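Local structure of prolyl-tRNA synthetase (Naegleria fowleri, 6UYH) at the interface of chains A and B. The protein catalyses the ATP-dependent attachment of proline to its cognate tRNA, as a class II aminoacyl-tRNA synthetase that binds the prolyl-tRNA synthetase inhibitor halofuginone. Sequence-based numbering; all coordinates share one arbitrary frame. Chains: chain A/B, Prolyl-tRNA synthetase.

The interface of chains A and B. Residues chain A 79, 101-106, 110, 114, 116; chain B 99-102, 116, 149, 151.
Strands 100-105 of the two subunits run antiparallel across a two-fold axis, A:Val102 bridging to B:Val102, so that the sheet continues from one class II synthetase catalytic domain into the other, as in the dimers typical of this class. A:Thr103 N donates to B:Trp101 O nearly along the C=O axis, B:Trp101 N reaches A:Lys104 O at 2.9 Å in an almost straight bond (167° at H) from above the carbonyl plane, and further along A:Gly106 N donates to B:Val99 O in the carbonyl plane.

B:Trp101 flanks this pairing, its CB 4.0 Å from A:Lys104 CB. Its indole lies with the CD1-NE1 edge along A:Gly106, while B:Val99 CG1 of its own chain covers one face near the rim.

B:Trp151 buries 85 Å² against the other subunit. A:Ser105 places CB over the face of its five-membered ring, 3.7 Å from the centroid, in a CH-pi contact. A:Leu110 comes tip to tip against the same indole: with CD1 anti to CA (chi2 178°) and reaching toward B:Trp151 CZ2, it turns its other branch, CD2, to B:Trp151 NE1 at 3.6 Å. At the far end of the indole, A:Ile114 CD1 touches B:Trp151 CH2 in the ring plane; the crowded chi1 of 55° sends CG1 between backbone N and carbonyl carbon. The same methyl caps a face of A:Phe79 near its rim, linking the two aromatic groups.

Next to the axis, the CG2 methyls of A:Val102 and B:Val102 meet at 3.9 Å, the side chains crossing at about a right angle. The two Leu116 side chains reach toward each other, tip to tip, alongside this pair. B:Leu116 CD1 also packs 3.7 Å from A:Phe79 CE1, and B:Val149 CG1 abuts A:Phe79 CZ at the ring edge.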
loop_
_atom_site.group_PDB
_atom_site.type_symbol
_atom_site.label_atom_id
_atom_site.label_comp_id
_atom_site.label_asym_id
_atom_site.label_seq_id
_atom_site.Cartn_x
_atom_site.Cartn_y
_atom_site.Cartn_z
ATOM N N PHE A 79 -14.810 5.374 0.541
ATOM C CA PHE A 79 -16.249 5.588 0.500
ATOM C C PHE A 79 -16.611 6.544 -0.616
ATOM O O PHE A 79 -15.874 7.489 -0.909
ATOM C CB PHE A 79 -16.752 6.157 1.824
ATOM C CG PHE A 79 -16.578 5.228 2.980
ATOM C CD1 PHE A 79 -17.143 3.957 2.953
ATOM C CD2 PHE A 79 -15.858 5.614 4.098
ATOM C CE1 PHE A 79 -16.990 3.089 4.025
ATOM C CE2 PHE A 79 -15.699 4.753 5.168
ATOM C CZ PHE A 79 -16.263 3.494 5.136
ATOM N N TRP A 101 -22.906 -1.633 -0.138
ATOM C CA TRP A 101 -23.418 -0.464 0.571
ATOM C C TRP A 101 -23.236 -0.593 2.075
ATOM O O TRP A 101 -23.683 -1.571 2.680
ATOM C CB TRP A 101 -24.898 -0.245 0.267
ATOM C CG TRP A 101 -25.111 0.243 -1.120
ATOM C CD1 TRP A 101 -25.408 -0.506 -2.220
ATOM C CD2 TRP A 101 -25.016 1.598 -1.567
ATOM N NE1 TRP A 101 -25.514 0.301 -3.326
ATOM C CE2 TRP A 101 -25.276 1.599 -2.953
ATOM C CE3 TRP A 101 -24.751 2.816 -0.925
ATOM C CZ2 TRP A 101 -25.278 2.764 -3.715
ATOM C CZ3 TRP A 101 -24.747 3.979 -1.688
ATOM C CH2 TRP A 101 -25.011 3.940 -3.070
ATOM N N VAL A 102 -22.634 0.430 2.677
ATOM C CA VAL A 102 -22.597 0.573 4.128
ATOM C C VAL A 102 -23.892 1.246 4.554
ATOM O O VAL A 102 -24.210 2.342 4.083
ATOM C CB VAL A 102 -21.380 1.399 4.575
ATOM C CG1 VAL A 102 -21.425 1.629 6.085
ATOM C CG2 VAL A 102 -20.093 0.721 4.154
ATOM N N THR A 103 -24.658 0.592 5.427
ATOM C CA THR A 103 -25.942 1.152 5.826
ATOM C C THR A 103 -26.141 1.254 7.327
ATOM O O THR A 103 -27.184 1.752 7.760
ATOM C CB THR A 103 -27.105 0.331 5.243
ATOM O OG1 THR A 103 -27.250 -0.880 5.992
ATOM C CG2 THR A 103 -26.854 -0.002 3.773
ATOM N N LYS A 104 -25.198 0.791 8.135
ATOM C CA LYS A 104 -25.378 0.805 9.577
ATOM C C LYS A 104 -24.045 1.100 10.249
ATOM O O LYS A 104 -22.981 0.739 9.744
ATOM C CB LYS A 104 -25.935 -0.532 10.113
ATOM C CG LYS A 104 -27.282 -0.949 9.541
ATOM C CD LYS A 104 -27.853 -2.171 10.254
ATOM C CE LYS A 104 -28.298 -1.832 11.661
ATOM N NZ LYS A 104 -29.237 -2.852 12.204
ATOM N N SER A 105 -24.124 1.761 11.398
ATOM C CA SER A 105 -23.006 1.877 12.319
ATOM C C SER A 105 -23.492 1.352 13.660
ATOM O O SER A 105 -24.571 1.738 14.121
ATOM C CB SER A 105 -22.513 3.326 12.446
ATOM O OG SER A 105 -23.492 4.140 13.066
ATOM N N GLY A 106 -22.728 0.441 14.255
ATOM C CA GLY A 106 -23.214 -0.209 15.461
ATOM C C GLY A 106 -24.518 -0.925 15.167
ATOM O O GLY A 106 -24.616 -1.712 14.222
ATOM N N LEU A 110 -27.724 4.139 9.282
ATOM C CA LEU A 110 -27.230 5.450 8.876
ATOM C C LEU A 110 -28.344 6.229 8.184
ATOM O O LEU A 110 -29.162 5.658 7.458
ATOM C CB LEU A 110 -26.036 5.311 7.932
ATOM C CG LEU A 110 -24.787 4.582 8.426
ATOM C CD1 LEU A 110 -23.746 4.517 7.308
ATOM C CD2 LEU A 110 -24.225 5.270 9.667
ATOM N N ILE A 114 -23.613 4.864 2.250
ATOM C CA ILE A 114 -22.491 5.191 1.381
ATOM C C ILE A 114 -21.946 3.888 0.818
ATOM O O ILE A 114 -22.104 2.819 1.417
ATOM C CB ILE A 114 -21.392 5.978 2.117
ATOM C CG1 ILE A 114 -20.941 5.211 3.354
ATOM C CG2 ILE A 114 -21.882 7.391 2.486
ATOM C CD1 ILE A 114 -19.863 5.920 4.130
ATOM N N LEU A 116 -18.888 1.383 -1.140
ATOM C CA LEU A 116 -17.469 1.068 -1.195
ATOM C C LEU A 116 -16.969 1.188 -2.629
ATOM O O LEU A 116 -17.639 0.750 -3.572
ATOM C CB LEU A 116 -17.198 -0.341 -0.669
ATOM C CG LEU A 116 -17.770 -0.664 0.710
ATOM C CD1 LEU A 116 -17.462 -2.099 1.060
ATOM C CD2 LEU A 116 -17.225 0.297 1.779
ATOM N N VAL B 99 -18.474 0.306 14.770
ATOM C CA VAL B 99 -18.369 -0.687 13.699
ATOM C C VAL B 99 -19.243 -0.272 12.524
ATOM O O VAL B 99 -20.451 -0.075 12.685
ATOM C CB VAL B 99 -18.786 -2.074 14.207
ATOM C CG1 VAL B 99 -18.763 -3.083 13.055
ATOM C CG2 VAL B 99 -17.895 -2.536 15.353
ATOM N N ALA B 100 -18.648 -0.179 11.332
ATOM C CA ALA B 100 -19.405 0.073 10.102
ATOM C C ALA B 100 -19.801 -1.246 9.442
ATOM O O ALA B 100 -18.957 -2.128 9.257
ATOM C CB ALA B 100 -18.581 0.911 9.124
ATOM N N TRP B 101 -21.078 -1.374 9.098
ATOM C CA TRP B 101 -21.652 -2.617 8.586
ATOM C C TRP B 101 -22.071 -2.473 7.128
ATOM O O TRP B 101 -22.789 -1.529 6.764
ATOM C CB TRP B 101 -22.859 -3.043 9.424
ATOM C CG TRP B 101 -22.489 -3.446 10.809
ATOM C CD1 TRP B 101 -22.538 -2.673 11.935
ATOM C CD2 TRP B 101 -22.003 -4.726 11.221
ATOM N NE1 TRP B 101 -22.106 -3.391 13.022
ATOM C CE2 TRP B 101 -21.778 -4.659 12.615
ATOM C CE3 TRP B 101 -21.748 -5.928 10.554
ATOM C CZ2 TRP B 101 -21.302 -5.745 13.347
ATOM C CZ3 TRP B 101 -21.270 -7.007 11.286
ATOM C CH2 TRP B 101 -21.053 -6.908 12.664
ATOM N N VAL B 102 -21.643 -3.431 6.305
ATOM C CA VAL B 102 -22.151 -3.600 4.950
ATOM C C VAL B 102 -23.337 -4.558 5.020
ATOM O O VAL B 102 -23.223 -5.672 5.542
ATOM C CB VAL B 102 -21.062 -4.134 4.006
ATOM C CG1 VAL B 102 -21.649 -4.450 2.621
ATOM C CG2 VAL B 102 -19.898 -3.147 3.923
ATOM N N LEU B 116 -16.668 -3.721 8.325
ATOM C CA LEU B 116 -15.402 -3.220 7.802
ATOM C C LEU B 116 -14.341 -3.241 8.894
ATOM O O LEU B 116 -14.605 -2.817 10.022
ATOM C CB LEU B 116 -15.556 -1.793 7.276
ATOM C CG LEU B 116 -16.648 -1.622 6.219
ATOM C CD1 LEU B 116 -16.600 -0.210 5.672
ATOM C CD2 LEU B 116 -16.457 -2.644 5.100
ATOM N N VAL B 149 -11.404 1.401 9.200
ATOM C CA VAL B 149 -12.651 2.156 9.263
ATOM C C VAL B 149 -13.175 2.103 10.688
ATOM O O VAL B 149 -13.450 1.019 11.211
ATOM C CB VAL B 149 -13.709 1.609 8.290
ATOM C CG1 VAL B 149 -15.042 2.305 8.531
ATOM C CG2 VAL B 149 -13.257 1.799 6.842
ATOM N N TRP B 151 -16.274 4.230 12.935
ATOM C CA TRP B 151 -17.316 5.253 12.890
ATOM C C TRP B 151 -17.190 6.126 14.140
ATOM O O TRP B 151 -17.980 6.052 15.084
ATOM C CB TRP B 151 -18.698 4.628 12.768
ATOM C CG TRP B 151 -19.582 5.386 11.848
ATOM C CD1 TRP B 151 -20.651 6.169 12.188
ATOM C CD2 TRP B 151 -19.469 5.460 10.420
ATOM N NE1 TRP B 151 -21.218 6.710 11.059
ATOM C CE2 TRP B 151 -20.508 6.295 9.961
ATOM C CE3 TRP B 151 -18.587 4.908 9.489
ATOM C CZ2 TRP B 151 -20.693 6.580 8.611
ATOM C CZ3 TRP B 151 -18.775 5.191 8.147
ATOM C CH2 TRP B 151 -19.814 6.021 7.723
#